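Local coordinates for acyl-CoA N-acyltransferases (NAT) superfamily protein (Arabidopsis thaliana, PDB 6TH0) that probably transfers the acetyl group of acetyl-CoA to N-terminal methionines of transmembrane proteins and to protein lysine side chains, as the plant NAA60 (NatF) acetyltransferase, at residues I45-A49 with E118-Y122; L63-V67 with G101-Y106. One frame throughout, in Å; residues are numbered along the deposited sequence.

Contact 1: residues I45-A49 with E118-Y122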
loop_
_atom_site.group_PDB
_atom_site.type_symbol
_atom_site.label_atom_id
_atom_site.label_comp_id
_atom_site.label_asym_id
_atom_site.label_seq_id
_atom_site.Cartn_x
_atom_site.Cartn_y
_atom_site.Cartn_z
ATOM N N ILE A 45 -9.876 5.515 -1.841
ATOM C CA ILE A 45 -8.626 5.104 -1.223
ATOM C C ILE A 45 -8.979 4.457 0.100
ATOM O O ILE A 45 -9.746 5.016 0.891
ATOM C CB ILE A 45 -7.662 6.285 -0.991
ATOM C CG1 ILE A 45 -7.120 6.808 -2.323
ATOM C CG2 ILE A 45 -6.508 5.887 -0.006
ATOM C CD1 ILE A 45 -6.049 7.867 -2.149
ATOM N N VAL A 46 -8.471 3.250 0.305
ATOM C CA VAL A 46 -8.605 2.547 1.565
ATOM C C VAL A 46 -7.262 2.648 2.257
ATOM O O VAL A 46 -6.203 2.702 1.613
ATOM C CB VAL A 46 -9.073 1.084 1.407
ATOM C CG1 VAL A 46 -10.527 1.040 0.967
ATOM C CG2 VAL A 46 -8.193 0.338 0.412
ATOM N N SER A 47 -7.297 2.690 3.579
ATOM C CA SER A 47 -6.006 2.791 4.238
ATOM C C SER A 47 -6.096 2.356 5.690
ATOM O O SER A 47 -7.177 2.277 6.281
ATOM C CB SER A 47 -5.487 4.225 4.152
ATOM O OG SER A 47 -6.415 5.092 4.773
ATOM N N TRP A 48 -4.926 2.049 6.242
ATOM C CA TRP A 48 -4.804 1.548 7.599
ATOM C C TRP A 48 -3.654 2.254 8.295
ATOM O O TRP A 48 -2.610 2.507 7.689
ATOM C CB TRP A 48 -4.585 0.039 7.615
ATOM C CG TRP A 48 -5.809 -0.728 7.255
ATOM C CD1 TRP A 48 -6.725 -1.250 8.119
ATOM C CD2 TRP A 48 -6.270 -1.060 5.935
ATOM N NE1 TRP A 48 -7.719 -1.890 7.425
ATOM C CE2 TRP A 48 -7.459 -1.794 6.082
ATOM C CE3 TRP A 48 -5.785 -0.815 4.647
ATOM C CZ2 TRP A 48 -8.186 -2.283 4.988
ATOM C CZ3 TRP A 48 -6.495 -1.305 3.561
ATOM C CH2 TRP A 48 -7.693 -2.026 3.740
ATOM N N ALA A 49 -3.848 2.558 9.565
ATOM C CA ALA A 49 -2.804 3.106 10.409
ATOM C C ALA A 49 -2.415 2.046 11.427
ATOM O O ALA A 49 -3.243 1.238 11.851
ATOM C CB ALA A 49 -3.274 4.380 11.121
ATOM N N GLU A 118 -3.485 -6.596 6.135
ATOM C CA GLU A 118 -4.771 -5.903 6.172
ATOM C C GLU A 118 -5.299 -5.644 4.768
ATOM O O GLU A 118 -6.496 -5.806 4.507
ATOM C CB GLU A 118 -4.638 -4.584 6.934
ATOM C CG GLU A 118 -4.318 -4.745 8.413
ATOM C CD GLU A 118 -5.420 -5.453 9.171
ATOM O OE1 GLU A 118 -6.579 -5.365 8.730
ATOM O OE2 GLU A 118 -5.130 -6.111 10.194
ATOM N N VAL A 119 -4.419 -5.253 3.845
ATOM C CA VAL A 119 -4.862 -4.968 2.486
ATOM C C VAL A 119 -5.321 -6.245 1.787
ATOM O O VAL A 119 -6.352 -6.259 1.108
ATOM C CB VAL A 119 -3.741 -4.274 1.695
ATOM C CG1 VAL A 119 -4.206 -3.996 0.277
ATOM C CG2 VAL A 119 -3.301 -2.965 2.397
ATOM N N VAL A 120 -4.571 -7.335 1.947
ATOM C CA VAL A 120 -4.955 -8.603 1.327
ATOM C C VAL A 120 -6.259 -9.114 1.920
ATOM O O VAL A 120 -7.154 -9.568 1.197
ATOM C CB VAL A 120 -3.820 -9.634 1.493
ATOM C CG1 VAL A 120 -4.249 -11.002 0.948
ATOM C CG2 VAL A 120 -2.546 -9.133 0.844
ATOM N N LYS A 121 -6.389 -9.045 3.244
ATOM C CA LYS A 121 -7.630 -9.457 3.892
ATOM C C LYS A 121 -8.802 -8.601 3.432
ATOM O O LYS A 121 -9.925 -9.096 3.290
ATOM C CB LYS A 121 -7.439 -9.389 5.408
ATOM C CG LYS A 121 -6.786 -10.645 5.983
ATOM C CD LYS A 121 -6.350 -10.511 7.444
ATOM C CE LYS A 121 -7.372 -9.871 8.356
ATOM N NZ LYS A 121 -6.659 -9.274 9.535
ATOM N N TYR A 122 -8.559 -7.312 3.196
ATOM C CA TYR A 122 -9.603 -6.444 2.665
ATOM C C TYR A 122 -10.007 -6.872 1.261
ATOM O O TYR A 122 -11.198 -7.016 0.964
ATOM C CB TYR A 122 -9.141 -4.983 2.672
ATOM C CG TYR A 122 -10.178 -4.039 2.094
ATOM C CD1 TYR A 122 -11.271 -3.641 2.853
ATOM C CD2 TYR A 122 -10.076 -3.561 0.791
ATOM C CE1 TYR A 122 -12.235 -2.789 2.338
ATOM C CE2 TYR A 122 -11.044 -2.702 0.267
ATOM C CZ TYR A 122 -12.113 -2.324 1.048
ATOM O OH TYR A 122 -13.069 -1.474 0.548
#
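Helix-on-sheet packing, built mainly from side chains, joins strand 45-52 to helix 111-123, which lies against one face of the mixed central sheet. The axes of the two short segments approach to 9.7 Å and run at 138°, a spacing that leaves room for one layer of side chains. Trp48 is the main residue of the strand here, with 108 Å² covered by the helix. Its CA-to-CB bond points toward the helix, and the indole lies flat against it at Glu118 and Val119: Glu118 CB sits 3.9 Å from the centroid of the five-membered ring of Trp48, almost exactly on the ring normal, a CH-pi contact, and the backbone atoms Glu118 O and Val119 N lie over a ring face. Trp48 CZ3 meets Val119 CG2 at 3.8 Å and Trp48 CH2 meets Tyr122 CB at 3.5 Å, while the six-membered ring turns its edge to the face of Tyr122 in an offset edge-to-face pair, centroids 5.5 Å apart and planes at 67°. Two residues back along the strand, on the same face, Val46 CG1 packs on Tyr122 CZ at 3.7 Å. The carboxylate of Glu118 forms a salt bridge within the helix, OE2 to Lys121 NZ at 3.6 Å; Glu118 OE1 stays 3.9 Å from Trp48 NE1, too far for a hydrogen bond. Val119 also reaches Val67, Val95 and Ile97 on neighbouring strands. Helix 111-123 thus follows cofactor-binding strand 93-102 and its acetyl-CoA-binding turn and packs back on the sheet, as in the GNAT fold.

Contact 2: residues L63-V67 with G101-Y106. With ACO (acetyl coenzyme *a), chain C.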
loop_
_atom_site.group_PDB
_atom_site.type_symbol
_atom_site.label_atom_id
_atom_site.label_comp_id
_atom_site.label_asym_id
_atom_site.label_seq_id
_atom_site.Cartn_x
_atom_site.Cartn_y
_atom_site.Cartn_z
ATOM N N LEU A 63 -0.144 7.757 14.632
ATOM C CA LEU A 63 0.231 6.571 13.871
ATOM C C LEU A 63 1.750 6.443 13.779
ATOM O O LEU A 63 2.477 7.439 13.710
ATOM C CB LEU A 63 -0.387 6.606 12.467
ATOM C CG LEU A 63 0.016 7.700 11.476
ATOM C CD1 LEU A 63 1.262 7.310 10.719
ATOM C CD2 LEU A 63 -1.128 7.976 10.497
ATOM N N ILE A 64 2.231 5.202 13.797
ATOM C CA ILE A 64 3.641 4.905 13.586
ATOM C C ILE A 64 3.852 4.005 12.370
ATOM O O ILE A 64 4.980 3.599 12.075
ATOM C CB ILE A 64 4.270 4.308 14.862
ATOM C CG1 ILE A 64 3.427 3.164 15.422
ATOM C CG2 ILE A 64 4.400 5.393 15.923
ATOM C CD1 ILE A 64 3.534 1.868 14.645
ATOM N N GLY A 65 2.785 3.721 11.635
ATOM C CA GLY A 65 2.883 2.968 10.400
ATOM C C GLY A 65 1.627 3.232 9.605
ATOM O O GLY A 65 0.614 3.672 10.151
ATOM N N PHE A 66 1.710 2.997 8.298
ATOM C CA PHE A 66 0.566 3.292 7.443
ATOM C C PHE A 66 0.650 2.427 6.197
ATOM O O PHE A 66 1.733 1.992 5.799
ATOM C CB PHE A 66 0.549 4.777 7.048
ATOM C CG PHE A 66 1.755 5.191 6.305
ATOM C CD1 PHE A 66 1.830 5.016 4.933
ATOM C CD2 PHE A 66 2.873 5.671 6.982
ATOM C CE1 PHE A 66 2.988 5.354 4.237
ATOM C CE2 PHE A 66 4.015 6.011 6.295
ATOM C CZ PHE A 66 4.076 5.874 4.927
ATOM N N VAL A 67 -0.507 2.163 5.588
ATOM C CA VAL A 67 -0.564 1.647 4.225
ATOM C C VAL A 67 -1.764 2.299 3.548
ATOM O O VAL A 67 -2.795 2.501 4.195
ATOM C CB VAL A 67 -0.686 0.114 4.186
ATOM C CG1 VAL A 67 -1.985 -0.332 4.848
ATOM C CG2 VAL A 67 -0.586 -0.400 2.753
ATOM N N GLY A 101 4.718 2.448 4.967
ATOM C CA GLY A 101 5.867 2.899 5.739
ATOM C C GLY A 101 5.689 2.602 7.206
ATOM O O GLY A 101 4.566 2.571 7.716
ATOM N N VAL A 102 6.813 2.412 7.901
ATOM C CA VAL A 102 6.854 2.232 9.347
ATOM C C VAL A 102 7.947 3.161 9.877
ATOM O O VAL A 102 9.001 3.294 9.249
ATOM C CB VAL A 102 7.123 0.757 9.727
ATOM C CG1 VAL A 102 7.233 0.590 11.224
ATOM C CG2 VAL A 102 6.020 -0.191 9.152
ATOM N N VAL A 103 7.688 3.857 10.990
ATOM C CA VAL A 103 8.722 4.760 11.488
ATOM C C VAL A 103 9.952 3.942 11.894
ATOM O O VAL A 103 9.856 2.825 12.416
ATOM C CB VAL A 103 8.274 5.671 12.646
ATOM C CG1 VAL A 103 6.998 6.485 12.298
ATOM C CG2 VAL A 103 8.115 4.902 13.929
ATOM N N GLU A 104 11.120 4.543 11.690
ATOM C CA GLU A 104 12.389 3.827 11.784
ATOM C C GLU A 104 12.503 3.025 13.085
ATOM O O GLU A 104 12.880 1.848 13.073
ATOM C CB GLU A 104 13.518 4.848 11.605
ATOM C CG GLU A 104 14.780 4.316 10.966
ATOM C CD GLU A 104 15.646 5.420 10.360
ATOM O OE1 GLU A 104 15.196 6.588 10.287
ATOM O OE2 GLU A 104 16.766 5.107 9.906
ATOM N N THR A 105 12.156 3.631 14.219
ATOM C CA THR A 105 12.339 2.929 15.486
ATOM C C THR A 105 11.339 1.798 15.714
ATOM O O THR A 105 11.469 1.078 16.708
ATOM C CB THR A 105 12.280 3.923 16.646
ATOM O OG1 THR A 105 11.063 4.678 16.575
ATOM C CG2 THR A 105 13.467 4.875 16.581
ATOM N N TYR A 106 10.339 1.627 14.850
ATOM C CA TYR A 106 9.387 0.526 14.978
ATOM C C TYR A 106 9.619 -0.577 13.952
ATOM O O TYR A 106 8.807 -1.502 13.860
ATOM C CB TYR A 106 7.944 1.044 14.866
ATOM C CG TYR A 106 7.410 1.659 16.141
ATOM C CD1 TYR A 106 7.668 2.982 16.457
ATOM C CD2 TYR A 106 6.644 0.909 17.023
ATOM C CE1 TYR A 106 7.187 3.546 17.624
ATOM C CE2 TYR A 106 6.161 1.462 18.195
ATOM C CZ TYR A 106 6.434 2.783 18.488
ATOM O OH TYR A 106 5.953 3.346 19.651
HETATM N N1A ACO C . 12.465 -10.156 15.088
HETATM C C2A ACO C . 13.460 -9.859 14.184
HETATM N N3A ACO C . 13.398 -9.501 12.890
HETATM C C4A ACO C . 12.086 -9.430 12.437
HETATM C C5A ACO C . 10.946 -9.708 13.256
HETATM C C6A ACO C . 11.190 -10.073 14.594
HETATM N N6A ACO C . 10.138 -10.349 15.427
HETATM N N7A ACO C . 9.754 -9.553 12.535
HETATM C C8A ACO C . 10.168 -9.190 11.303
HETATM N N9A ACO C . 11.556 -9.105 11.192
HETATM C C1B ACO C . 12.343 -8.754 10.009
HETATM C C2B ACO C . 11.752 -9.333 8.643
HETATM O O2B ACO C . 12.135 -10.635 8.487
HETATM C C3B ACO C . 12.622 -8.343 7.734
HETATM O O3B ACO C . 13.874 -8.820 7.818
HETATM P P3B ACO C . 14.856 -8.532 6.289
HETATM O O7A ACO C . 15.027 -7.050 6.496
HETATM O O8A ACO C . 16.085 -9.403 6.484
HETATM O O9A ACO C . 13.839 -8.929 5.245
HETATM C C4B ACO C . 12.454 -6.978 8.482
HETATM O O4B ACO C . 12.376 -7.302 9.909
HETATM C C5B ACO C . 11.230 -6.190 7.979
HETATM O O5B ACO C . 10.067 -6.955 8.038
HETATM P P1A ACO C . 8.875 -6.049 8.728
HETATM O O1A ACO C . 9.262 -5.693 10.116
HETATM O O2A ACO C . 7.572 -6.736 8.431
HETATM O O3A ACO C . 8.724 -4.564 7.926
HETATM P P2A ACO C . 9.028 -3.268 8.794
HETATM O O4A ACO C . 7.920 -2.933 9.724
HETATM O O5A ACO C . 10.458 -3.148 9.252
HETATM O O6A ACO C . 8.883 -1.983 7.635
HETATM C CBP ACO C . 9.306 -1.108 5.433
HETATM C CCP ACO C . 9.330 -2.382 6.384
HETATM C CDP ACO C . 7.858 -0.733 5.221
HETATM C CEP ACO C . 9.980 -1.429 4.097
HETATM C CAP ACO C . 10.077 -0.009 6.211
HETATM O OAP ACO C . 11.477 -0.275 6.223
HETATM C C9P ACO C . 9.908 1.400 5.648
HETATM O O9P ACO C . 9.063 2.143 6.098
HETATM N N8P ACO C . 10.786 1.832 4.677
HETATM C C7P ACO C . 10.689 3.206 4.080
HETATM C C6P ACO C . 9.423 3.352 3.287
HETATM C C5P ACO C . 9.510 2.395 2.150
HETATM O O5P ACO C . 10.533 2.123 1.541
HETATM N N4P ACO C . 8.328 1.782 1.785
HETATM C C3P ACO C . 8.432 0.829 0.680
HETATM C C2P ACO C . 7.148 0.792 -0.067
HETATM S S1P ACO C . 7.350 -0.410 -1.471
HETATM C C ACO C . 7.963 0.774 -2.668
HETATM O O ACO C . 9.116 0.810 -3.021
HETATM C CH3 ACO C . 7.021 1.742 -3.168
#
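Gly101, next to last in strand 93-102, forms an antiparallel hydrogen-bonded pair with Phe66: Phe66 N donates to Gly101 O at 2.9 Å and Gly101 N to Phe66 O at 3.1 Å. The ring of Phe66 leans over the glycine, whose CA lies 3.9 Å from the ring centroid in a CH-pi contact; a CB here would clash with Phe66 CZ. Val102 follows, in a non-hydrogen-bonded pair with Gly65 whose CA atoms are only 4.2 Å apart. Its amide is therefore turned away from strand 63-73, and Val102 N donates to O9P of acetyl-CoA at 2.9 Å, while its side chain packs on Ile111 and Ala112 of helix 111-123. At Val103 the strand has ended, yet Val103 N still donates to Ile64 O at 2.9 Å, and Val103 CG2 lies 4.0 Å from Ile64 CB. On the other side of strand 63-73, against strand 45-52, Ile64 and Gly65 both face Ala50, a classic beta bulge. Glu104 and Thr105 carry the chain round a 3-10 turn, closed by a hydrogen bond from Tyr106 N to Val103 O at 2.8 Å. Tyr106 thus returns to Ile64, whose CG1 stands 4.1 Å from the centroid of the Tyr106 ring, over its face, while the phenol OH is hydrogen-bonded to Asp52 OD2. A strand amide left without a partner in strand 63-73 that instead binds the pantetheine arm like an added strand, just ahead of the pyrophosphate-binding loop, is characteristic of the GNAT acetyl-CoA site.

How the contacts relate
After strand 6-10 and two helices, the chain lays down strand 45-52, then turns back into strand 63-73, its antiparallel neighbour. Strand 93-102 returns alongside and closes the smaller loop at contact 2; the chain then passes the cofactor-binding turn and enters helix 111-123, which comes back over the first of these three strands to close the larger loop at contact 1. Contact 2 therefore nests within contact 1. Contact 2 pairs two strands edge to edge; contact 1 fastens a helix onto their sheet. They meet at Val67, whose carbonyl O probably accepts a hydrogen bond from Trp48 N at 3.0 Å and whose CG2 lies 3.8 Å from Val119 CG2.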